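Local coordinates for spore coat polysaccharide biosynthesis protein SpsE (Bacillus subtilis, PDB 1VLI) that probably acts as a sialic acid synthase-like enzyme of the NeuB family in the making of spore coat polysaccharide, at residues F63-A68 against F117-C122; S136-A141 against A155-P160; P234-R239 against K289-K294. All coordinates share one frame; numbering follows the deposited sequence.

Contact 1: F63-A68 against F117-C122; sequences FQMFQA and FLSTVC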
loop_
_atom_site.group_PDB
_atom_site.type_symbol
_atom_site.label_atom_id
_atom_site.label_comp_id
_atom_site.label_asym_id
_atom_site.label_seq_id
_atom_site.Cartn_x
_atom_site.Cartn_y
_atom_site.Cartn_z
ATOM N N PHE A 63 -8.166 7.167 3.122
ATOM C CA PHE A 63 -9.418 6.386 3.088
ATOM C C PHE A 63 -9.356 5.243 2.076
ATOM O O PHE A 63 -8.755 5.379 1.003
ATOM C CB PHE A 63 -10.613 7.284 2.722
ATOM C CG PHE A 63 -11.032 8.219 3.841
ATOM C CD1 PHE A 63 -11.943 7.800 4.815
ATOM C CD2 PHE A 63 -10.499 9.495 3.934
ATOM C CE1 PHE A 63 -12.303 8.625 5.859
ATOM C CE2 PHE A 63 -10.864 10.346 4.993
ATOM C CZ PHE A 63 -11.763 9.902 5.957
ATOM N N GLN A 64 -9.981 4.113 2.407
ATOM C CA GLN A 64 -10.191 3.041 1.429
ATOM C C GLN A 64 -11.297 3.410 0.451
ATOM O O GLN A 64 -12.419 3.741 0.861
ATOM C CB GLN A 64 -10.573 1.750 2.121
ATOM C CG GLN A 64 -10.221 0.493 1.338
ATOM C CD GLN A 64 -10.640 -0.777 2.073
ATOM O OE1 GLN A 64 -11.513 -1.500 1.612
ATOM N NE2 GLN A 64 -10.027 -1.033 3.218
HETATM N N MSE A 65 -10.987 3.360 -0.838
HETATM C CA MSE A 65 -11.992 3.642 -1.849
HETATM C C MSE A 65 -12.554 2.408 -2.517
HETATM O O MSE A 65 -13.710 2.401 -2.915
HETATM C CB MSE A 65 -11.458 4.601 -2.891
HETATM C CG MSE A 65 -11.455 6.029 -2.390
HETATM SE SE MSE A 65 -10.957 7.284 -3.807
HETATM C CE MSE A 65 -12.297 6.828 -5.104
ATOM N N PHE A 66 -11.753 1.356 -2.623
ATOM C CA PHE A 66 -12.162 0.194 -3.384
ATOM C C PHE A 66 -12.340 -1.049 -2.510
ATOM O O PHE A 66 -11.615 -1.234 -1.526
ATOM C CB PHE A 66 -11.199 -0.012 -4.549
ATOM C CG PHE A 66 -10.935 1.253 -5.309
ATOM C CD1 PHE A 66 -11.819 1.688 -6.299
ATOM C CD2 PHE A 66 -9.844 2.055 -4.995
ATOM C CE1 PHE A 66 -11.592 2.876 -6.971
ATOM C CE2 PHE A 66 -9.615 3.255 -5.666
ATOM C CZ PHE A 66 -10.484 3.663 -6.650
ATOM N N GLN A 67 -13.338 -1.871 -2.867
ATOM C CA GLN A 67 -13.669 -3.103 -2.133
ATOM C C GLN A 67 -12.674 -4.212 -2.406
ATOM O O GLN A 67 -12.110 -4.264 -3.501
ATOM C CB GLN A 67 -15.061 -3.574 -2.503
ATOM C CG GLN A 67 -16.140 -2.883 -1.711
ATOM C CD GLN A 67 -17.523 -3.358 -2.102
ATOM O OE1 GLN A 67 -17.668 -4.399 -2.763
ATOM N NE2 GLN A 67 -18.545 -2.600 -1.707
ATOM N N ALA A 68 -12.483 -5.101 -1.424
ATOM C CA ALA A 68 -11.434 -6.128 -1.491
ATOM C C ALA A 68 -11.707 -7.267 -2.499
ATOM O O ALA A 68 -10.768 -7.869 -3.043
ATOM C CB ALA A 68 -11.134 -6.692 -0.096
ATOM N N PHE A 117 -5.664 14.345 1.056
ATOM C CA PHE A 117 -6.398 13.122 0.856
ATOM C C PHE A 117 -5.572 12.153 0.043
ATOM O O PHE A 117 -5.019 12.514 -1.007
ATOM C CB PHE A 117 -7.701 13.412 0.116
ATOM C CG PHE A 117 -8.510 12.174 -0.206
ATOM C CD1 PHE A 117 -9.465 11.691 0.700
ATOM C CD2 PHE A 117 -8.315 11.482 -1.402
ATOM C CE1 PHE A 117 -10.210 10.532 0.402
ATOM C CE2 PHE A 117 -9.046 10.324 -1.696
ATOM C CZ PHE A 117 -9.998 9.857 -0.797
ATOM N N LEU A 118 -5.500 10.919 0.544
ATOM C CA LEU A 118 -4.839 9.819 -0.156
ATOM C C LEU A 118 -5.675 8.557 -0.134
ATOM O O LEU A 118 -6.403 8.289 0.822
ATOM C CB LEU A 118 -3.485 9.514 0.477
ATOM C CG LEU A 118 -2.402 10.583 0.397
ATOM C CD1 LEU A 118 -1.271 10.083 1.229
ATOM C CD2 LEU A 118 -1.947 10.816 -1.025
ATOM N N SER A 119 -5.556 7.767 -1.191
ATOM C CA SER A 119 -6.135 6.430 -1.191
ATOM C C SER A 119 -5.193 5.412 -1.861
ATOM O O SER A 119 -4.112 5.762 -2.350
ATOM C CB SER A 119 -7.485 6.464 -1.900
ATOM O OG SER A 119 -8.287 5.407 -1.451
ATOM N N THR A 120 -5.665 4.174 -1.945
ATOM C CA THR A 120 -4.909 3.040 -2.478
ATOM C C THR A 120 -5.552 2.497 -3.739
ATOM O O THR A 120 -6.783 2.349 -3.800
ATOM C CB THR A 120 -4.908 1.921 -1.418
ATOM O OG1 THR A 120 -4.436 2.476 -0.197
ATOM C CG2 THR A 120 -3.907 0.847 -1.736
ATOM N N VAL A 121 -4.722 2.174 -4.730
ATOM C CA VAL A 121 -5.203 1.488 -5.931
ATOM C C VAL A 121 -4.689 0.055 -6.029
ATOM O O VAL A 121 -3.601 -0.259 -5.540
ATOM C CB VAL A 121 -4.917 2.285 -7.221
ATOM C CG1 VAL A 121 -5.559 3.636 -7.113
ATOM C CG2 VAL A 121 -3.457 2.444 -7.466
ATOM N N CYS A 122 -5.485 -0.810 -6.649
ATOM C CA CYS A 122 -5.115 -2.219 -6.808
ATOM C C CYS A 122 -5.268 -2.799 -8.222
ATOM O O CYS A 122 -5.079 -3.997 -8.402
ATOM C CB CYS A 122 -5.929 -3.082 -5.835
ATOM S SG CYS A 122 -7.710 -2.764 -5.949
HETATM O O HOH W 1 -6.701 2.933 1.434
HETATM O O HOH W 2 -8.730 1.669 -1.650
#
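F63 and F117 meet on neighbouring parallel strands of the TIM barrel, 60-63 and 116-118, near the ends of the strands. Their side chains cross at about a right angle. F63 CD2 comes to 3.7 Å from F117 CE1. F117 CG is anti to its backbone N (chi1 177°), and from there the end of the ring comes nearer to segment 63-68 than the direction of its CB suggests. F117 also packs on L107 and C110 of helix 103-112. At the edge of its ring sits the SE atom of M65, a selenomethionine, in a Met-aromatic contact with SE 5.3 Å from the ring centroid. F63 N donates to L118 O at 3.1 Å, as part of the parallel pairing of the two strands, with the donor nearly along the C=O axis. S119 OG donates to F63 O. The modelled length of 2.5 Å between S119 OG and F63 O is shorter than usual, and its exact value is doubtful at this resolution. M65 CG packs on the same hydroxyl oxygen, S119 OG, at 3.4 Å. Water 1 also donates to F63 O and is bonded to T120 OG1. F66 is the third large contributor. Its ring packs on S126 of helix 124-131, and its own neighbour M65 lays CB over one face near the rim. T120 O lies in the ring plane at the edge of F66, 3.3 Å from CD2. The same oxygen accepts from water 2, which in turn accepts from M65 N at 2.9 Å.

Contact 2: S136-A141 against A155-P160; sequences SAFKIA and ARLNRP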
loop_
_atom_site.group_PDB
_atom_site.type_symbol
_atom_site.label_atom_id
_atom_site.label_comp_id
_atom_site.label_asym_id
_atom_site.label_seq_id
_atom_site.Cartn_x
_atom_site.Cartn_y
_atom_site.Cartn_z
ATOM N N SER A 136 -2.692 13.298 -5.205
ATOM C CA SER A 136 -1.327 13.787 -4.905
ATOM C C SER A 136 -0.267 12.667 -4.905
ATOM O O SER A 136 0.935 12.930 -4.917
ATOM C CB SER A 136 -1.286 14.505 -3.548
ATOM O OG SER A 136 -2.262 15.552 -3.465
ATOM N N ALA A 137 -0.715 11.419 -4.901
ATOM C CA ALA A 137 0.187 10.273 -4.828
ATOM C C ALA A 137 -0.704 9.087 -4.930
ATOM O O ALA A 137 -1.924 9.191 -4.662
ATOM C CB ALA A 137 0.960 10.235 -3.511
ATOM N N PHE A 138 -0.098 7.987 -5.371
ATOM C CA PHE A 138 -0.740 6.698 -5.441
ATOM C C PHE A 138 -0.065 5.841 -4.381
ATOM O O PHE A 138 1.146 5.857 -4.247
ATOM C CB PHE A 138 -0.545 6.080 -6.819
ATOM C CG PHE A 138 -1.298 6.780 -7.915
ATOM C CD1 PHE A 138 -2.655 6.512 -8.139
ATOM C CD2 PHE A 138 -0.651 7.692 -8.749
ATOM C CE1 PHE A 138 -3.364 7.158 -9.175
ATOM C CE2 PHE A 138 -1.354 8.346 -9.794
ATOM C CZ PHE A 138 -2.713 8.090 -9.997
ATOM N N LYS A 139 -0.886 5.146 -3.606
ATOM C CA LYS A 139 -0.462 4.266 -2.567
ATOM C C LYS A 139 -0.721 2.838 -3.084
ATOM O O LYS A 139 -1.732 2.573 -3.688
ATOM C CB LYS A 139 -1.180 4.599 -1.242
ATOM C CG LYS A 139 -0.895 3.580 -0.096
ATOM C CD LYS A 139 0.394 3.882 0.668
ATOM C CE LYS A 139 0.771 2.770 1.647
ATOM N NZ LYS A 139 1.334 1.548 0.965
ATOM N N ILE A 140 0.240 1.943 -2.905
ATOM C CA ILE A 140 0.112 0.553 -3.346
ATOM C C ILE A 140 0.298 -0.316 -2.093
ATOM O O ILE A 140 1.203 -0.075 -1.330
ATOM C CB ILE A 140 1.211 0.224 -4.374
ATOM C CG1 ILE A 140 1.231 1.228 -5.552
ATOM C CG2 ILE A 140 1.147 -1.265 -4.795
ATOM C CD1 ILE A 140 0.122 1.083 -6.535
ATOM N N ALA A 141 -0.592 -1.278 -1.877
ATOM C CA ALA A 141 -0.527 -2.178 -0.734
ATOM C C ALA A 141 0.589 -3.217 -0.943
ATOM O O ALA A 141 1.043 -3.454 -2.090
ATOM C CB ALA A 141 -1.900 -2.924 -0.569
ATOM N N ALA A 155 2.899 4.226 -12.764
ATOM C CA ALA A 155 4.136 5.002 -12.921
ATOM C C ALA A 155 4.020 6.036 -14.068
ATOM O O ALA A 155 4.561 7.130 -13.972
ATOM C CB ALA A 155 5.313 4.099 -13.140
ATOM N N ARG A 156 3.317 5.680 -15.139
ATOM C CA ARG A 156 3.209 6.552 -16.316
ATOM C C ARG A 156 2.341 7.797 -16.102
ATOM O O ARG A 156 2.307 8.673 -16.950
ATOM C CB ARG A 156 2.678 5.778 -17.521
ATOM C CG ARG A 156 3.728 4.971 -18.219
ATOM C CD ARG A 156 3.160 4.035 -19.250
ATOM N NE ARG A 156 4.162 3.067 -19.657
ATOM C CZ ARG A 156 3.995 2.149 -20.603
ATOM N NH1 ARG A 156 2.847 2.067 -21.269
ATOM N NH2 ARG A 156 4.988 1.307 -20.886
ATOM N N LEU A 157 1.648 7.861 -14.973
ATOM C CA LEU A 157 0.797 8.989 -14.666
ATOM C C LEU A 157 1.598 10.122 -14.043
ATOM O O LEU A 157 1.082 11.219 -13.832
ATOM C CB LEU A 157 -0.334 8.543 -13.741
ATOM C CG LEU A 157 -1.231 7.486 -14.371
ATOM C CD1 LEU A 157 -2.180 6.867 -13.340
ATOM C CD2 LEU A 157 -1.982 8.105 -15.581
ATOM N N ASN A 158 2.857 9.839 -13.740
ATOM C CA ASN A 158 3.813 10.814 -13.216
ATOM C C ASN A 158 3.552 11.489 -11.868
ATOM O O ASN A 158 4.021 12.583 -11.589
ATOM C CB ASN A 158 4.286 11.797 -14.284
ATOM C CG ASN A 158 5.742 11.519 -14.697
ATOM O OD1 ASN A 158 5.972 10.992 -15.795
ATOM N ND2 ASN A 158 6.730 11.813 -13.788
ATOM N N ARG A 159 2.851 10.785 -11.007
ATOM C CA ARG A 159 2.674 11.235 -9.660
ATOM C C ARG A 159 3.530 10.403 -8.714
ATOM O O ARG A 159 4.014 9.305 -9.072
ATOM C CB ARG A 159 1.195 11.161 -9.307
ATOM C CG ARG A 159 0.399 12.315 -9.914
ATOM C CD ARG A 159 0.811 13.689 -9.316
ATOM N NE ARG A 159 0.359 14.829 -10.119
ATOM C CZ ARG A 159 1.007 15.318 -11.180
ATOM N NH1 ARG A 159 2.157 14.773 -11.591
ATOM N NH2 ARG A 159 0.499 16.355 -11.837
ATOM N N PRO A 160 3.762 10.937 -7.522
ATOM C CA PRO A 160 4.457 10.187 -6.501
ATOM C C PRO A 160 3.844 8.803 -6.255
ATOM O O PRO A 160 2.636 8.592 -6.400
ATOM C CB PRO A 160 4.315 11.085 -5.276
ATOM C CG PRO A 160 4.304 12.441 -5.862
ATOM C CD PRO A 160 3.442 12.307 -7.073
#
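F138 packs its ring on L157 and R159. CZ meets L157 CD1 at 3.6 Å, the two side chains crossing at about a right angle. CE2 lies 3.8 Å from R159 CB, so the foot of the arginine does the packing and not its charged end. F138 CG stands beside the backbone N (chi1 -70°), on the side that P160 O approaches, and P160 O lies near the ring plane at its edge. F138 N donates to P160 O at 3.0 Å in a nearly straight bond (168° at the hydrogen). P160 also packs against the residues before the strand: its CD is 3.4 Å from S136 O, and its CB is 3.9 Å from A137 CB. The contact belongs to a beta-alpha-beta crossover of the TIM barrel, in which strand 138-140, helix 148-155 and strand 161-164 follow in turn and the two strands lie parallel and adjacent. L130 and Q131 of helix 124-131 and V154 of helix 148-155 also pack on F138. An alanine at F138 would keep the backbone bond but would probably leave L157 CD1 and R159 CB without their ring partner and open a gap against helix 124-131. Further out, A155 to N158 forms a type I beta turn, and N158 leaves the helical path with a positive phi of 62°. The R159 chain bends at chi2, and NH1 bonds N158 O from above the carbonyl plane. Q187 NE2 bonds the same oxygen. N185 ND2 bonds A155 O, at the start of the turn, and R159 O, just past it.

Contact 3: P234-R239 against K289-K294; sequences PCAAVR and KPVSEK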
loop_
_atom_site.group_PDB
_atom_site.type_symbol
_atom_site.label_atom_id
_atom_site.label_comp_id
_atom_site.label_asym_id
_atom_site.label_seq_id
_atom_site.Cartn_x
_atom_site.Cartn_y
_atom_site.Cartn_z
ATOM N N PRO A 234 6.680 4.544 16.207
ATOM C CA PRO A 234 6.796 5.753 15.353
ATOM C C PRO A 234 8.089 6.568 15.615
ATOM O O PRO A 234 8.841 6.841 14.681
ATOM C CB PRO A 234 5.492 6.574 15.649
ATOM C CG PRO A 234 4.474 5.513 16.070
ATOM C CD PRO A 234 5.348 4.441 16.834
ATOM N N CYS A 235 8.356 6.927 16.862
ATOM C CA CYS A 235 9.532 7.720 17.191
ATOM C C CYS A 235 10.863 6.991 16.973
ATOM O O CYS A 235 11.827 7.588 16.496
ATOM C CB CYS A 235 9.464 8.193 18.636
ATOM S SG CYS A 235 8.180 9.439 18.885
ATOM N N ALA A 236 10.919 5.709 17.322
ATOM C CA ALA A 236 12.144 4.929 17.116
ATOM C C ALA A 236 12.433 4.883 15.615
ATOM O O ALA A 236 13.548 5.112 15.194
ATOM C CB ALA A 236 11.997 3.551 17.696
ATOM N N ALA A 237 11.403 4.654 14.808
ATOM C CA ALA A 237 11.531 4.654 13.343
ATOM C C ALA A 237 12.096 5.975 12.817
ATOM O O ALA A 237 13.028 5.968 11.989
ATOM C CB ALA A 237 10.195 4.363 12.694
ATOM N N VAL A 238 11.521 7.095 13.290
ATOM C CA VAL A 238 11.939 8.428 12.879
ATOM C C VAL A 238 13.405 8.633 13.224
ATOM O O VAL A 238 14.184 9.127 12.403
ATOM C CB VAL A 238 11.054 9.527 13.545
ATOM C CG1 VAL A 238 11.715 10.923 13.504
ATOM C CG2 VAL A 238 9.699 9.559 12.888
ATOM N N ARG A 239 13.807 8.222 14.419
ATOM C CA ARG A 239 15.208 8.414 14.776
ATOM C C ARG A 239 16.161 7.379 14.156
ATOM O O ARG A 239 17.359 7.486 14.325
ATOM C CB ARG A 239 15.417 8.737 16.268
ATOM C CG ARG A 239 15.678 7.613 17.234
ATOM C CD ARG A 239 15.615 8.086 18.716
ATOM N NE ARG A 239 14.291 7.796 19.253
ATOM C CZ ARG A 239 13.952 6.676 19.907
ATOM N NH1 ARG A 239 14.872 5.721 20.181
ATOM N NH2 ARG A 239 12.674 6.521 20.296
ATOM N N LYS A 289 19.760 9.222 21.332
ATOM C CA LYS A 289 18.698 8.223 21.632
ATOM C C LYS A 289 18.734 6.880 20.892
ATOM O O LYS A 289 18.232 6.774 19.756
ATOM C CB LYS A 289 17.304 8.848 21.613
ATOM C CG LYS A 289 16.604 8.865 22.989
ATOM C CD LYS A 289 15.109 9.317 22.739
ATOM C CE LYS A 289 14.421 9.582 24.106
ATOM N NZ LYS A 289 14.466 11.132 24.525
ATOM N N PRO A 290 19.285 5.845 21.548
ATOM C CA PRO A 290 19.388 4.504 20.949
ATOM C C PRO A 290 18.010 3.862 20.784
ATOM O O PRO A 290 17.019 4.386 21.307
ATOM C CB PRO A 290 20.208 3.719 21.985
ATOM C CG PRO A 290 20.823 4.746 22.853
ATOM C CD PRO A 290 19.803 5.848 22.923
ATOM N N VAL A 291 17.938 2.751 20.048
ATOM C CA VAL A 291 16.669 2.016 19.875
ATOM C C VAL A 291 16.886 0.600 20.408
ATOM O O VAL A 291 17.919 0.011 20.135
ATOM C CB VAL A 291 16.241 1.975 18.387
ATOM C CG1 VAL A 291 15.144 0.946 18.155
ATOM C CG2 VAL A 291 15.841 3.362 17.907
ATOM N N SER A 292 15.912 0.074 21.156
ATOM C CA SER A 292 16.018 -1.237 21.808
ATOM C C SER A 292 16.287 -2.424 20.860
ATOM O O SER A 292 15.942 -2.393 19.677
ATOM C CB SER A 292 14.784 -1.516 22.683
ATOM O OG SER A 292 13.651 -1.910 21.923
ATOM N N GLU A 293 16.926 -3.463 21.403
ATOM C CA GLU A 293 17.129 -4.731 20.699
ATOM C C GLU A 293 15.818 -5.289 20.178
ATOM O O GLU A 293 15.791 -5.945 19.133
ATOM C CB GLU A 293 17.682 -5.753 21.664
ATOM C CG GLU A 293 18.546 -6.793 20.996
ATOM C CD GLU A 293 19.912 -6.231 20.662
ATOM O OE1 GLU A 293 20.030 -5.548 19.611
ATOM O OE2 GLU A 293 20.854 -6.469 21.460
ATOM N N LYS A 294 14.747 -5.026 20.938
ATOM C CA LYS A 294 13.436 -5.608 20.729
ATOM C C LYS A 294 12.836 -4.959 19.498
ATOM O O LYS A 294 12.272 -5.647 18.666
ATOM C CB LYS A 294 12.548 -5.421 21.980
ATOM C CG LYS A 294 11.095 -5.960 21.844
ATOM C CD LYS A 294 10.398 -6.319 23.178
ATOM C CE LYS A 294 10.012 -5.085 24.039
ATOM N NZ LYS A 294 8.843 -4.269 23.537
#
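R239 reaches from helix 232-239 to K289, P290 and V291, and has more surface buried than any other residue of the contact. The packing begins on its aliphatic part. R239 CD sits 3.4 Å from K289 CB and 3.1 Å from K289 O. The chain then bends at chi3 (97°), and each face of the guanidinium has a neighbour near its rim. A236 CA, from its own helix, lies 3.6 Å above one face, and K289 CD lies 3.9 Å above the opposite one. V291 CG2 comes to 3.4 Å from R239 NH1. A second apolar touch is A236 CB to V291 CG2, at 3.9 Å. The polar side is weaker. P290 O comes to 2.8 Å from R239 NH1 near the guanidinium plane, but the angle is too poor for a hydrogen bond. R239 NE is buried with no partner in the model. K289 NZ stays 6.2 Å from R239 NE and makes a long, weak ion pair with E282. Beyond the contact, S292 is the N-cap of helix 293-296, its OG bonding L295 N. This is surface packing on the outer helical layer of a TIM barrel, where the chain leaving helix 266-285 folds over a barrel helix.

From the N terminus the three contacts come in series; none nests in or crosses another. Contact 1 closes the loop from strand 60-63 through helices 89-92 and 103-112 to strand 116-118. The chain then passes through helix 124-131 to contact 2, which closes the short excursion through helix 148-155. Contacts 1 and 2 touch: V121 N lies 3.2 Å from K139 O, a probable hydrogen bond, and L118 packs on A137. This meeting brings strand 138-140 beside strand 116-118 and its continuation, consistent with closure of the barrel. Contact 3 closes the excursion through strand 244-248 and helix 266-285. It lies apart on the outer surface, its nearest atoms about 15 Å from contact 2.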